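Local atomic coordinates of mandelate racemase/muconate lactonizing protein (Alicyclobacillus acidocaldarius LAA1, PDB entry 3QLD), a protein that belongs to the mandelate racemase/muconate lactonizing family of the enolase superfamily, pairing an enolase-like N-terminal domain with a TIM-barrel-like domain. Residues 65-68 against 69-73; 73-76 against 77-80. All blocks are in the same frame, centred on the assembly; numbering follows the deposited sequence.

Both contacts lie on helix 61-80 of the enolase-like N-terminal domain, which follows strand 43-48 in the chain. Interaction 1 comes first, pairing 65-68 with 69-73; interaction 2 takes over at the shared Val73 and pairs 73-76 with 77-80, running to the helix end. Neither closes a loop, since each joins residues a turn apart, and they neither nest nor cross but follow end to end, their centres about 11 Å apart. Pro74 lies at the junction, packing against the carbonyls of Leu68 and Val69. Together they lay the helix against strands 3-15 and 369-376 on one flank and helix 105-123 on another, while the second subunit meets both.

Interaction 1: 65-68 against 69-73; sequences WVML and VHHLV. With SO4 (sulfate ion), chain E.
Over one face of the Trp65 indole lies CG2 of Val69, a CH-pi contact 3.9 Å from the centroid of the five-membered ring, and at the indole edge sits a sulfate ion. The His70 imidazole has CG1 of Val69, its own neighbour, over the centre of one face, so the two methyls of this valine serve two different rings. The anion, probably taken up from the crystallisation liquor, bridges both: Trp65 NE1 donates an almost straight bond to its O1 (2.9 Å, 171°), and His70 NE2 gives a more bent one to O3 at 3.0 Å. NE2 of His384, a residue of the C-terminal purification tag, also hydrogen-bonds the ion. With CG anti to the backbone N (chi1 178°), the indole of Trp65 reaches the methyl one turn later.

At the edge of the His71 ring, in its plane, lies the carbonyl oxygen of Val66, 3.6 Å from CD2. An imidazole suits this place at the dimer interface because both its nitrogens find carboxylates, ND1 bonding Glu53 and NE2 Asp62 of the second subunit. Here the helix widens into a pi-type turn: Leu72 N bonds Met67 O at 2.9 Å and Val73 N bonds Leu68 O, both five residues back, whereas the bond from His71 N to Met67 O is weak. Met67 is a selenomethionine, its chain bent at chi2 and chi3, which brings SE to 3.9 Å from both CB of His71 and CD2 of Leu72. Flexible and apolar, it fills the angle between them and also meets Asn104 and Ser107. Leu68 CD2 touches Leu72 CD1 at 4.0 Å, while Leu68 packs on Ile111 of helix 105-123 and Leu8 of strand 3-15, buried surroundings in which branched apolar chains are at home.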
loop_
_atom_site.group_PDB
_atom_site.type_symbol
_atom_site.label_atom_id
_atom_site.label_comp_id
_atom_site.label_asym_id
_atom_site.label_seq_id
_atom_site.Cartn_x
_atom_site.Cartn_y
_atom_site.Cartn_z
ATOM N N TRP A 65 6.120 6.419 -11.371
ATOM C CA TRP A 65 6.415 7.539 -12.280
ATOM C C TRP A 65 5.387 8.636 -12.069
ATOM O O TRP A 65 5.710 9.817 -11.827
ATOM C CB TRP A 65 6.393 7.004 -13.721
ATOM C CG TRP A 65 6.636 8.130 -14.733
ATOM C CD1 TRP A 65 5.681 8.879 -15.439
ATOM C CD2 TRP A 65 7.906 8.666 -15.080
ATOM N NE1 TRP A 65 6.334 9.846 -16.214
ATOM C CE2 TRP A 65 7.688 9.719 -16.021
ATOM C CE3 TRP A 65 9.235 8.336 -14.703
ATOM C CZ2 TRP A 65 8.752 10.437 -16.602
ATOM C CZ3 TRP A 65 10.278 9.045 -15.292
ATOM C CH2 TRP A 65 10.029 10.070 -16.226
ATOM N N VAL A 66 4.094 8.287 -12.083
ATOM C CA VAL A 66 3.082 9.344 -11.910
ATOM C C VAL A 66 3.007 9.902 -10.523
ATOM O O VAL A 66 2.636 11.032 -10.330
ATOM C CB VAL A 66 1.612 8.916 -12.425
ATOM C CG1 VAL A 66 1.661 8.622 -13.904
ATOM C CG2 VAL A 66 1.061 7.734 -11.672
HETATM N N MSE A 67 3.270 9.064 -9.524
HETATM C CA MSE A 67 3.368 9.512 -8.148
HETATM C C MSE A 67 4.488 10.592 -8.100
HETATM O O MSE A 67 4.296 11.662 -7.502
HETATM C CB MSE A 67 3.637 8.260 -7.263
HETATM C CG MSE A 67 3.784 8.464 -5.730
HETATM SE SE MSE A 67 2.393 9.460 -4.810
HETATM C CE MSE A 67 0.961 8.551 -5.624
ATOM N N LEU A 68 5.619 10.307 -8.720
ATOM C CA LEU A 68 6.763 11.298 -8.648
ATOM C C LEU A 68 6.435 12.611 -9.372
ATOM O O LEU A 68 6.479 13.680 -8.798
ATOM C CB LEU A 68 8.045 10.669 -9.198
ATOM C CG LEU A 68 8.620 9.641 -8.230
ATOM C CD1 LEU A 68 9.585 8.710 -8.963
ATOM C CD2 LEU A 68 9.300 10.311 -6.963
ATOM N N VAL A 69 6.028 12.493 -10.622
ATOM C CA VAL A 69 5.696 13.657 -11.442
ATOM C C VAL A 69 4.581 14.499 -10.889
ATOM O O VAL A 69 4.732 15.739 -10.839
ATOM C CB VAL A 69 5.363 13.183 -12.884
ATOM C CG1 VAL A 69 4.808 14.344 -13.817
ATOM C CG2 VAL A 69 6.553 12.432 -13.529
ATOM N N HIS A 70 3.447 13.871 -10.519
ATOM C CA HIS A 70 2.254 14.650 -10.265
ATOM C C HIS A 70 1.999 14.903 -8.780
ATOM O O HIS A 70 1.120 15.710 -8.461
ATOM C CB HIS A 70 1.035 14.026 -10.999
ATOM C CG HIS A 70 1.171 14.041 -12.492
ATOM N ND1 HIS A 70 1.067 15.210 -13.230
ATOM C CD2 HIS A 70 1.432 13.056 -13.389
ATOM C CE1 HIS A 70 1.227 14.938 -14.510
ATOM N NE2 HIS A 70 1.485 13.646 -14.637
ATOM N N HIS A 71 2.750 14.253 -7.875
ATOM C CA HIS A 71 2.492 14.381 -6.462
ATOM C C HIS A 71 3.666 14.687 -5.545
ATOM O O HIS A 71 3.620 15.674 -4.757
ATOM C CB HIS A 71 1.780 13.118 -5.940
ATOM C CG HIS A 71 0.521 12.841 -6.675
ATOM N ND1 HIS A 71 -0.685 13.401 -6.293
ATOM C CD2 HIS A 71 0.303 12.246 -7.882
ATOM C CE1 HIS A 71 -1.621 13.062 -7.179
ATOM N NE2 HIS A 71 -1.045 12.389 -8.166
ATOM N N LEU A 72 4.701 13.856 -5.641
ATOM C CA LEU A 72 5.842 13.987 -4.743
ATOM C C LEU A 72 6.782 15.133 -5.143
ATOM O O LEU A 72 7.097 15.949 -4.295
ATOM C CB LEU A 72 6.613 12.654 -4.611
ATOM C CG LEU A 72 5.793 11.448 -4.188
ATOM C CD1 LEU A 72 6.810 10.337 -3.798
ATOM C CD2 LEU A 72 4.928 11.813 -3.005
ATOM N N VAL A 73 7.147 15.230 -6.425
ATOM C CA VAL A 73 8.050 16.340 -6.848
ATOM C C VAL A 73 7.422 17.703 -6.590
ATOM O O VAL A 73 8.114 18.604 -6.028
ATOM C CB VAL A 73 8.656 16.106 -8.263
ATOM C CG1 VAL A 73 9.508 17.332 -8.733
ATOM C CG2 VAL A 73 9.503 14.875 -8.196
HETATM S S SO4 E . 3.383 11.705 -17.696
HETATM O O1 SO4 E . 4.851 11.844 -17.702
HETATM O O2 SO4 E . 2.917 10.693 -16.744
HETATM O O3 SO4 E . 2.772 12.992 -17.318
HETATM O O4 SO4 E . 2.984 11.301 -19.055
#

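Interaction 2: 73-76 against 77-80; sequences VPRF and ARWL
The last two turns of helix 61-80, in the enolase-like N-terminal domain, bring Phe76 against Leu80 and Trp79. CD1 of Leu80 stands over one face of the phenyl ring, displaced toward its rim, in a CH-pi contact 3.9 Å from the ring centroid; its closest atom is Phe76 CZ. Phe76 has its CG anti to the backbone N (chi1 173°), which swings the ring along the helix toward the following turn. There CE2 also meets Trp79 CE3 at 3.9 Å, the two side chains crossing at a slant. A flat aromatic suits this place, for it covers Leu80 and Trp79 and still packs on Ile111 and Val115 of helix 105-123, the neighbour that buries this flank of the helix. The indole of Trp79 gives its NE1 hydrogen to Glu96.

Regular helical bonds resume after the kink at Pro74, whose ring nitrogen has no hydrogen to donate: Ala77 N bonds Val73 O at 2.9 Å and Arg78 N bonds Pro74 O at 3.0 Å. On the subunit-facing side Arg75 and Arg78 run side by side, Arg78 NH1 being 4.1 Å from Arg75 CG. The extended Arg75 chain suits its three partners: NH1 bonds His71 O, while NE and NH2 form salt bridges with Asp100 and with Glu53 of the second subunit, charges that probably offset the nearness of Arg78.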
loop_
_atom_site.group_PDB
_atom_site.type_symbol
_atom_site.label_atom_id
_atom_site.label_comp_id
_atom_site.label_asym_id
_atom_site.label_seq_id
_atom_site.Cartn_x
_atom_site.Cartn_y
_atom_site.Cartn_z
ATOM N N VAL A 73 7.147 15.230 -6.425
ATOM C CA VAL A 73 8.050 16.340 -6.848
ATOM C C VAL A 73 7.422 17.703 -6.590
ATOM O O VAL A 73 8.114 18.604 -6.028
ATOM C CB VAL A 73 8.656 16.106 -8.263
ATOM C CG1 VAL A 73 9.508 17.332 -8.733
ATOM C CG2 VAL A 73 9.503 14.875 -8.196
ATOM N N PRO A 74 6.108 17.879 -6.872
ATOM C CA PRO A 74 5.506 19.170 -6.510
ATOM C C PRO A 74 5.557 19.465 -5.030
ATOM O O PRO A 74 5.819 20.614 -4.615
ATOM C CB PRO A 74 4.069 19.025 -7.004
ATOM C CG PRO A 74 4.261 18.191 -8.247
ATOM C CD PRO A 74 5.171 17.089 -7.700
ATOM N N ARG A 75 5.378 18.446 -4.216
ATOM C CA ARG A 75 5.389 18.627 -2.772
ATOM C C ARG A 75 6.765 18.992 -2.304
ATOM O O ARG A 75 6.896 19.773 -1.327
ATOM C CB ARG A 75 4.920 17.375 -2.033
ATOM C CG ARG A 75 3.367 17.281 -1.918
ATOM C CD ARG A 75 3.104 15.903 -1.305
ATOM N NE ARG A 75 1.699 15.738 -1.012
ATOM C CZ ARG A 75 0.751 15.460 -1.906
ATOM N NH1 ARG A 75 1.055 15.348 -3.200
ATOM N NH2 ARG A 75 -0.529 15.332 -1.483
ATOM N N PHE A 76 7.778 18.388 -2.939
ATOM C CA PHE A 76 9.188 18.617 -2.602
ATOM C C PHE A 76 9.610 20.049 -3.003
ATOM O O PHE A 76 10.279 20.709 -2.231
ATOM C CB PHE A 76 10.043 17.521 -3.249
ATOM C CG PHE A 76 11.520 17.719 -3.128
ATOM C CD1 PHE A 76 12.327 17.733 -4.295
ATOM C CD2 PHE A 76 12.133 17.861 -1.881
ATOM C CE1 PHE A 76 13.665 17.887 -4.225
ATOM C CE2 PHE A 76 13.507 18.074 -1.795
ATOM C CZ PHE A 76 14.291 18.057 -2.963
ATOM N N ALA A 77 9.198 20.522 -4.179
ATOM C CA ALA A 77 9.405 21.919 -4.605
ATOM C C ALA A 77 8.787 22.892 -3.625
ATOM O O ALA A 77 9.387 23.900 -3.283
ATOM C CB ALA A 77 8.793 22.148 -5.976
ATOM N N ARG A 78 7.579 22.592 -3.157
ATOM C CA ARG A 78 6.915 23.491 -2.218
ATOM C C ARG A 78 7.773 23.604 -0.955
ATOM O O ARG A 78 7.995 24.721 -0.452
ATOM C CB ARG A 78 5.478 23.022 -1.908
ATOM C CG ARG A 78 4.641 23.959 -0.980
ATOM C CD ARG A 78 3.188 23.396 -0.747
ATOM N NE ARG A 78 3.182 22.302 0.248
ATOM C CZ ARG A 78 2.501 21.145 0.135
ATOM N NH1 ARG A 78 1.759 20.895 -0.941
ATOM N NH2 ARG A 78 2.570 20.224 1.098
ATOM N N TRP A 79 8.300 22.475 -0.483
ATOM C CA TRP A 79 9.098 22.429 0.739
ATOM C C TRP A 79 10.433 23.176 0.576
ATOM O O TRP A 79 10.897 23.809 1.530
ATOM C CB TRP A 79 9.321 20.980 1.155
ATOM C CG TRP A 79 10.198 20.687 2.369
ATOM C CD1 TRP A 79 9.793 20.663 3.673
ATOM C CD2 TRP A 79 11.595 20.286 2.381
ATOM N NE1 TRP A 79 10.835 20.318 4.495
ATOM C CE2 TRP A 79 11.949 20.051 3.740
ATOM C CE3 TRP A 79 12.554 20.058 1.383
ATOM C CZ2 TRP A 79 13.234 19.672 4.138
ATOM C CZ3 TRP A 79 13.848 19.671 1.767
ATOM C CH2 TRP A 79 14.171 19.460 3.169
ATOM N N LEU A 80 11.024 23.102 -0.626
ATOM C CA LEU A 80 12.302 23.734 -0.916
ATOM C C LEU A 80 12.195 25.244 -0.831
ATOM O O LEU A 80 13.168 25.924 -0.530
ATOM C CB LEU A 80 12.814 23.328 -2.298
ATOM C CG LEU A 80 13.452 21.932 -2.375
ATOM C CD1 LEU A 80 13.702 21.619 -3.844
ATOM C CD2 LEU A 80 14.720 21.801 -1.607
#